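PDB 2GPC: iron superoxide dismutase from Trypanosoma cruzi, which probably catalyses the dismutation of superoxide into dioxygen and hydrogen peroxide at an iron centre, as iron superoxide dismutases do. Local coordinates for residues S20-Q23 with V24-Y28; A176-Q179 with T180-V184; E55-I58 with R59-G63. All coordinates share one frame; numbering follows the deposited sequence. Where two conformers were deposited one is given.

Interaction 1. Residues S20-Q23 with V24-Y28; sequences SKQQ and VTLHY. With FE2 (Fe (II) ion), chain C.
Val-24 N donates to Ser-20 O over 3.0 Å, the first i-to-i+4 bond of helix 21-44, which belongs to the alpha-hairpin domain of the iron/manganese superoxide dismutases. Ser-20 is the N-cap: its OG accepts from Gln-23 N with an N-H...O angle of 164°, and the same oxygen is also hydrogen-bonded to Asp-169 OD1. Lys-21 O is gripped twice, by Thr-25 N at 2.8 Å and by Thr-25 OG1 at 2.6 Å, the two donors arriving from opposite faces of the carbonyl plane. The hydroxyl can reach back because OG1 stands beside its own backbone N (chi1 -67°), which turns it toward the preceding turn. Leu-26 N to Gln-22 O is almost straight at 177°, and the amide nitrogen NE2 of Gln-22 makes a van der Waals contact with the methyl Leu-26 CD1 at 3.5 Å, the two side chains passing at a slant. Gln-23 O accepts from His-27 N, while the Gln-23 side chain bonds through OE1 to Asp-169 N and weakly through NE2 to His-164 O. In its second turn the helix carries a metal ligand: with His-75, Asp-160, His-164 and a water, His-27 binds the iron, its NE2 lying 2.1 Å from the ion.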
# COMPACT_ATOMS: atom_id res chain seq x y z
N SER A 20 2.06 -16.83 -10.31
CA SER A 20 1.45 -17.21 -11.59
C SER A 20 1.86 -16.28 -12.71
O SER A 20 2.29 -15.16 -12.48
CB SER A 20 -0.08 -17.20 -11.48
OG SER A 20 -0.56 -15.90 -11.21
N LYS A 21 1.74 -16.78 -13.94
CA LYS A 21 1.92 -15.93 -15.12
C LYS A 21 1.13 -14.63 -15.01
O LYS A 21 1.65 -13.56 -15.32
CB LYS A 21 1.54 -16.67 -16.40
CG LYS A 21 1.98 -15.94 -17.67
CD LYS A 21 1.69 -16.77 -18.92
CE LYS A 21 2.34 -16.15 -20.15
NZ LYS A 21 1.82 -16.74 -21.42
N GLN A 22 -0.12 -14.73 -14.55
CA GLN A 22 -0.99 -13.55 -14.47
C GLN A 22 -0.51 -12.56 -13.40
O GLN A 22 -0.44 -11.37 -13.67
CB GLN A 22 -2.45 -13.98 -14.29
CG GLN A 22 -3.44 -12.85 -14.05
CD GLN A 22 -3.67 -11.95 -15.26
OE1 GLN A 22 -3.06 -12.12 -16.32
NE2 GLN A 22 -4.58 -11.00 -15.11
N GLN A 23 -0.15 -13.05 -12.21
CA GLN A 23 0.38 -12.20 -11.14
C GLN A 23 1.65 -11.48 -11.58
O GLN A 23 1.82 -10.29 -11.33
CB GLN A 23 0.66 -13.04 -9.88
CG GLN A 23 1.34 -12.32 -8.73
CD GLN A 23 0.46 -11.27 -8.09
OE1 GLN A 23 -0.31 -11.57 -7.20
NE2 GLN A 23 0.58 -10.03 -8.56
N VAL A 24 2.54 -12.23 -12.22
CA VAL A 24 3.81 -11.69 -12.66
C VAL A 24 3.59 -10.71 -13.81
O VAL A 24 4.21 -9.65 -13.83
CB VAL A 24 4.78 -12.82 -13.08
CG1 VAL A 24 5.98 -12.26 -13.85
CG2 VAL A 24 5.24 -13.58 -11.84
N THR A 25 2.70 -11.04 -14.73
CA THR A 25 2.43 -10.20 -15.91
C THR A 25 1.89 -8.83 -15.54
O THR A 25 2.36 -7.81 -16.04
CB THR A 25 1.46 -10.91 -16.88
OG1 THR A 25 2.11 -12.06 -17.44
CG2 THR A 25 1.15 -10.04 -18.09
N LEU A 26 0.88 -8.80 -14.67
CA LEU A 26 0.34 -7.53 -14.18
C LEU A 26 1.43 -6.75 -13.47
O LEU A 26 1.61 -5.56 -13.71
CB LEU A 26 -0.85 -7.76 -13.25
CG LEU A 26 -2.15 -8.23 -13.91
CD1 LEU A 26 -3.06 -8.77 -12.84
CD2 LEU A 26 -2.83 -7.11 -14.69
N HIS A 27 2.15 -7.42 -12.58
CA HIS A 27 3.18 -6.75 -11.79
C HIS A 27 4.28 -6.13 -12.69
O HIS A 27 4.67 -4.98 -12.49
CB HIS A 27 3.74 -7.73 -10.74
CG HIS A 27 4.47 -7.08 -9.60
ND1 HIS A 27 5.11 -7.82 -8.63
CD2 HIS A 27 4.66 -5.77 -9.27
CE1 HIS A 27 5.66 -6.99 -7.75
NE2 HIS A 27 5.40 -5.75 -8.12
N TYR A 28 4.70 -6.85 -13.73
CA TYR A 28 5.77 -6.37 -14.62
C TYR A 28 5.25 -5.40 -15.68
O TYR A 28 5.79 -4.31 -15.84
CB TYR A 28 6.48 -7.57 -15.30
CG TYR A 28 7.67 -7.17 -16.14
CD1 TYR A 28 8.93 -7.03 -15.57
CD2 TYR A 28 7.53 -6.92 -17.50
CE1 TYR A 28 10.03 -6.66 -16.33
CE2 TYR A 28 8.63 -6.55 -18.29
CZ TYR A 28 9.88 -6.41 -17.69
OH TYR A 28 10.99 -6.04 -18.43
FE FE2 C . 5.64 -3.97 -6.94
O HOH W 1 6.05 -2.35 -5.41

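Interaction 2. Residues A176-Q179 with T180-V184; sequences AYVQ and TFWNV
Val-178 and Trp-182, one turn apart on helix 174-184 of the C-terminal domain of this iron/manganese superoxide dismutase fold, lie side by side and point the same way. The nearest side-chain approach is Val-178 CG1 to Trp-182 NE1, 3.7 Å, with CD1 of the same indole only slightly farther from that methyl. Trp-182 CG stands beside its backbone N (chi1 -71°), which brings the pyrrole part of the indole back along the preceding turn; CD1 comes within 3.2 Å of Val-178 O. That carbonyl is already engaged, since it accepts from Trp-182 N at 3.1 Å. At the indole edge, near its plane, Gln-179 NE2 stands 4.0 Å from Trp-182 CD1, the amide turned 50° against the ring.

The backbone fixes this spacing. Thr-180 N bonds to Ala-176 O, and Phe-181 N to Tyr-177 O at 2.9 Å, whereas Asn-183 N reaches Gln-179 O only weakly, at 3.4 Å. Helix 105-118 holds the indole twice, by Thr-113 OG1 hydrogen-bonded to NE1 and by a cation-pi contact from Lys-109, and it also receives Val-178 on Ala-116 and Val-117 and Phe-181 on Phe-112, while Phe-181 further meets Leu-157 and Cys-159 of strand 153-160, so the helix packs against both a neighbouring helix and the sheet.

Tyr-177 links it to the metal region: its side chain lies about 7 Å from the iron, and its OH is hydrogen-bonded to the backbone O of the ligand Asp-160 and to Tyr-78 OH. Farther along the turn, Thr-180 CB sits 3.3 Å from Tyr-177 O, while Thr-180 OG1 is hydrogen-bonded to Tyr-170 OH.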
# COMPACT_ATOMS: atom_id res chain seq x y z
N ALA A 176 1.41 -16.27 3.37
CA ALA A 176 1.55 -17.37 2.41
C ALA A 176 2.44 -16.96 1.24
O ALA A 176 3.22 -17.77 0.72
CB ALA A 176 0.19 -17.84 1.92
N TYR A 177 2.33 -15.70 0.84
CA TYR A 177 3.15 -15.16 -0.24
C TYR A 177 4.62 -15.16 0.16
O TYR A 177 5.49 -15.48 -0.65
CB TYR A 177 2.68 -13.74 -0.58
CG TYR A 177 3.70 -12.86 -1.27
CD1 TYR A 177 4.14 -13.15 -2.57
CD2 TYR A 177 4.22 -11.73 -0.64
CE1 TYR A 177 5.09 -12.33 -3.21
CE2 TYR A 177 5.15 -10.92 -1.27
CZ TYR A 177 5.59 -11.22 -2.55
OH TYR A 177 6.51 -10.39 -3.18
N VAL A 178 4.91 -14.79 1.41
CA VAL A 178 6.28 -14.76 1.90
C VAL A 178 6.86 -16.17 2.01
O VAL A 178 8.03 -16.37 1.72
CB VAL A 178 6.40 -13.97 3.23
CG1 VAL A 178 7.79 -14.16 3.89
CG2 VAL A 178 6.15 -12.51 2.97
N GLN A 179 6.04 -17.13 2.41
CA GLN A 179 6.48 -18.53 2.41
C GLN A 179 6.90 -18.95 1.00
O GLN A 179 7.92 -19.62 0.82
CB GLN A 179 5.40 -19.46 2.99
CG GLN A 179 5.29 -19.38 4.55
CD GLN A 179 6.66 -19.50 5.26
OE1 GLN A 179 7.31 -20.54 5.19
NE2 GLN A 179 7.09 -18.43 5.94
N THR A 180 6.12 -18.53 0.00
CA THR A 180 6.45 -18.77 -1.40
C THR A 180 7.75 -18.08 -1.81
O THR A 180 8.56 -18.66 -2.54
CB THR A 180 5.28 -18.31 -2.29
OG1 THR A 180 4.26 -19.31 -2.29
CG2 THR A 180 5.68 -18.17 -3.76
N PHE A 181 7.95 -16.85 -1.36
CA PHE A 181 9.19 -16.11 -1.65
C PHE A 181 10.38 -16.95 -1.21
O PHE A 181 11.37 -17.06 -1.95
CB PHE A 181 9.19 -14.73 -0.96
CG PHE A 181 10.45 -13.95 -1.18
CD1 PHE A 181 10.65 -13.25 -2.36
CD2 PHE A 181 11.45 -13.92 -0.22
CE1 PHE A 181 11.82 -12.51 -2.57
CE2 PHE A 181 12.62 -13.19 -0.41
CZ PHE A 181 12.80 -12.48 -1.60
N TRP A 182 10.28 -17.58 -0.05
CA TRP A 182 11.40 -18.40 0.45
C TRP A 182 11.70 -19.56 -0.48
O TRP A 182 12.85 -19.97 -0.61
CB TRP A 182 11.16 -18.90 1.87
CG TRP A 182 11.24 -17.83 2.92
CD1 TRP A 182 10.25 -17.44 3.76
CD2 TRP A 182 12.38 -17.01 3.23
NE1 TRP A 182 10.69 -16.43 4.58
CE2 TRP A 182 12.00 -16.15 4.27
CE3 TRP A 182 13.69 -16.92 2.73
CZ2 TRP A 182 12.86 -15.21 4.82
CZ3 TRP A 182 14.55 -15.99 3.28
CH2 TRP A 182 14.13 -15.14 4.32
N ASN A 183 10.68 -20.09 -1.14
CA ASN A 183 10.85 -21.19 -2.08
C ASN A 183 11.50 -20.77 -3.39
O ASN A 183 11.88 -21.63 -4.18
CB ASN A 183 9.51 -21.88 -2.39
CG ASN A 183 8.98 -22.68 -1.22
OD1 ASN A 183 7.78 -22.98 -1.16
ND2 ASN A 183 9.86 -23.05 -0.30
N VAL A 184 11.62 -19.47 -3.64
CA VAL A 184 12.23 -18.97 -4.88
C VAL A 184 13.41 -18.01 -4.70
O VAL A 184 13.89 -17.46 -5.68
CB VAL A 184 11.17 -18.32 -5.82
CG1 VAL A 184 10.14 -19.35 -6.26
CG2 VAL A 184 10.49 -17.12 -5.17

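Interaction 3. Residues E55-I58 with R59-G63; sequences EEII and RTEKG
Arg-59 N and Glu-61 N donate to Glu-55 O (3.1 Å) and Ile-57 O (2.9 Å), both in i-to-i+4 register, while Thr-60 N makes only weak bonds to Glu-56 O and Ile-57 O, as the helix 54-60 runs out and Glu-61 becomes the first residue to leave helical angles. Thr-60 OG1 reinforces this end: it donates to Glu-56 O at 2.8 Å from above the carbonyl plane, 38° out of it. The hydroxyl lies between the backbone N and the carbonyl carbon (chi1 66°), the rotation that turns it back over the previous turn. Past the end, a water donates to both Ile-58 O and Glu-61 O and so bridges the last turn to the departing chain.

Arg-59 bends at chi3 and folds its guanidinium back along the helix, with Glu-55 O and Glu-56 CA over one face. Its NH1 forms a long salt bridge with Glu-55 OE1 at 3.5 Å, and the carboxylate and guanidinium planes stand 87° apart, so the groups do not meet as a coplanar, two-pronged pair. One turn on along the same side as Ile-57, Glu-61 CG packs on Ile-57 CG2 at 4.0 Å; Glu-61 OE2 makes a salt bridge to Lys-52 NZ, which is also hydrogen-bonded to Thr-60 OG1.

This short helix in the alpha-hairpin domain lies against helix 63-80, which follows it: Ile-57 meets Ala-69, and Ile-58 touches Phe-66, Ala-69 and Phe-73, while Leu-148 from a loop packs on Glu-55 and Ile-58.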
# COMPACT_ATOMS: atom_id res chain seq x y z
N GLU A 55 20.09 5.26 -10.85
CA GLU A 55 20.77 5.35 -9.56
C GLU A 55 21.07 6.80 -9.19
O GLU A 55 20.92 7.18 -8.03
CB GLU A 55 22.03 4.49 -9.54
CG GLU A 55 21.74 2.99 -9.42
CD GLU A 55 22.98 2.14 -9.20
OE1 GLU A 55 24.00 2.67 -8.70
OE2 GLU A 55 22.94 0.93 -9.52
N GLU A 56 21.46 7.61 -10.17
CA GLU A 56 21.78 9.02 -9.94
C GLU A 56 20.53 9.74 -9.45
O GLU A 56 20.60 10.57 -8.54
CB GLU A 56 22.33 9.67 -11.22
CG GLU A 56 23.86 9.64 -11.31
CD GLU A 56 24.41 9.47 -12.72
OE1 GLU A 56 23.79 9.93 -13.71
OE2 GLU A 56 25.51 8.88 -12.84
N ILE A 57 19.39 9.43 -10.06
CA ILE A 57 18.12 10.01 -9.66
C ILE A 57 17.74 9.63 -8.22
O ILE A 57 17.26 10.47 -7.45
CB ILE A 57 16.98 9.59 -10.64
CG1 ILE A 57 17.17 10.20 -12.03
CG2 ILE A 57 15.63 10.01 -10.08
CD1 ILE A 57 16.28 9.61 -13.11
N ILE A 58 17.93 8.37 -7.87
CA ILE A 58 17.59 7.89 -6.53
C ILE A 58 18.42 8.64 -5.47
O ILE A 58 17.93 8.97 -4.39
CB ILE A 58 17.78 6.35 -6.45
CG1 ILE A 58 16.75 5.63 -7.31
CG2 ILE A 58 17.65 5.85 -5.01
CD1 ILE A 58 17.09 4.20 -7.66
N ARG A 59 19.68 8.92 -5.80
CA ARG A 59 20.62 9.54 -4.86
C ARG A 59 20.44 11.05 -4.70
O ARG A 59 20.77 11.60 -3.65
CB ARG A 59 22.05 9.23 -5.29
CG ARG A 59 22.44 7.77 -5.11
CD ARG A 59 23.93 7.49 -5.22
NE ARG A 59 24.51 7.98 -6.48
CZ ARG A 59 24.83 7.21 -7.53
NH1 ARG A 59 24.67 5.89 -7.50
NH2 ARG A 59 25.33 7.79 -8.62
N THR A 60 19.92 11.72 -5.74
CA THR A 60 19.93 13.19 -5.80
C THR A 60 18.57 13.87 -5.90
O THR A 60 18.48 15.09 -5.75
CB THR A 60 20.78 13.67 -7.00
OG1 THR A 60 20.17 13.27 -8.24
CG2 THR A 60 22.16 13.00 -7.02
N GLU A 61 17.51 13.11 -6.17
CA GLU A 61 16.18 13.70 -6.33
C GLU A 61 15.24 13.22 -5.23
O GLU A 61 15.54 12.26 -4.51
CB GLU A 61 15.59 13.37 -7.71
CG GLU A 61 16.43 13.78 -8.92
CD GLU A 61 16.33 15.26 -9.28
OE1 GLU A 61 15.36 15.96 -8.87
OE2 GLU A 61 17.24 15.74 -9.99
N LYS A 62 14.10 13.89 -5.10
CA LYS A 62 13.10 13.58 -4.07
C LYS A 62 11.67 13.70 -4.61
O LYS A 62 11.45 14.09 -5.76
CB LYS A 62 13.32 14.46 -2.84
CG LYS A 62 12.90 15.91 -3.00
CD LYS A 62 13.72 16.82 -2.10
CE LYS A 62 13.07 18.20 -1.92
NZ LYS A 62 13.36 18.76 -0.56
N GLY A 63 10.69 13.34 -3.78
CA GLY A 63 9.29 13.42 -4.15
C GLY A 63 8.90 12.44 -5.25
O GLY A 63 9.52 11.38 -5.38
O HOH W 2 17.25 10.92 -2.73

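Overall arrangement
From the N terminus the chain meets interaction 1 at the start of helix 21-44, then interaction 3 at the end of helix 54-60, and finally interaction 2 on helix 174-184. Each is one continuous stretch, so none closes a long loop; they run in series without nesting or crossing. Interaction 1 joins its helix to helix 167-170, interaction 3 sets helix 54-60 against helix 63-80, and interaction 2 ties helix 174-184 to helix 105-118 and strand 153-160. Interactions 1 and 3 share the alpha-hairpin domain, yet their centres are 28 Å apart. The iron relates interactions 1 and 2: His-27 binds it directly, whereas Tyr-177 approaches through Asp-160.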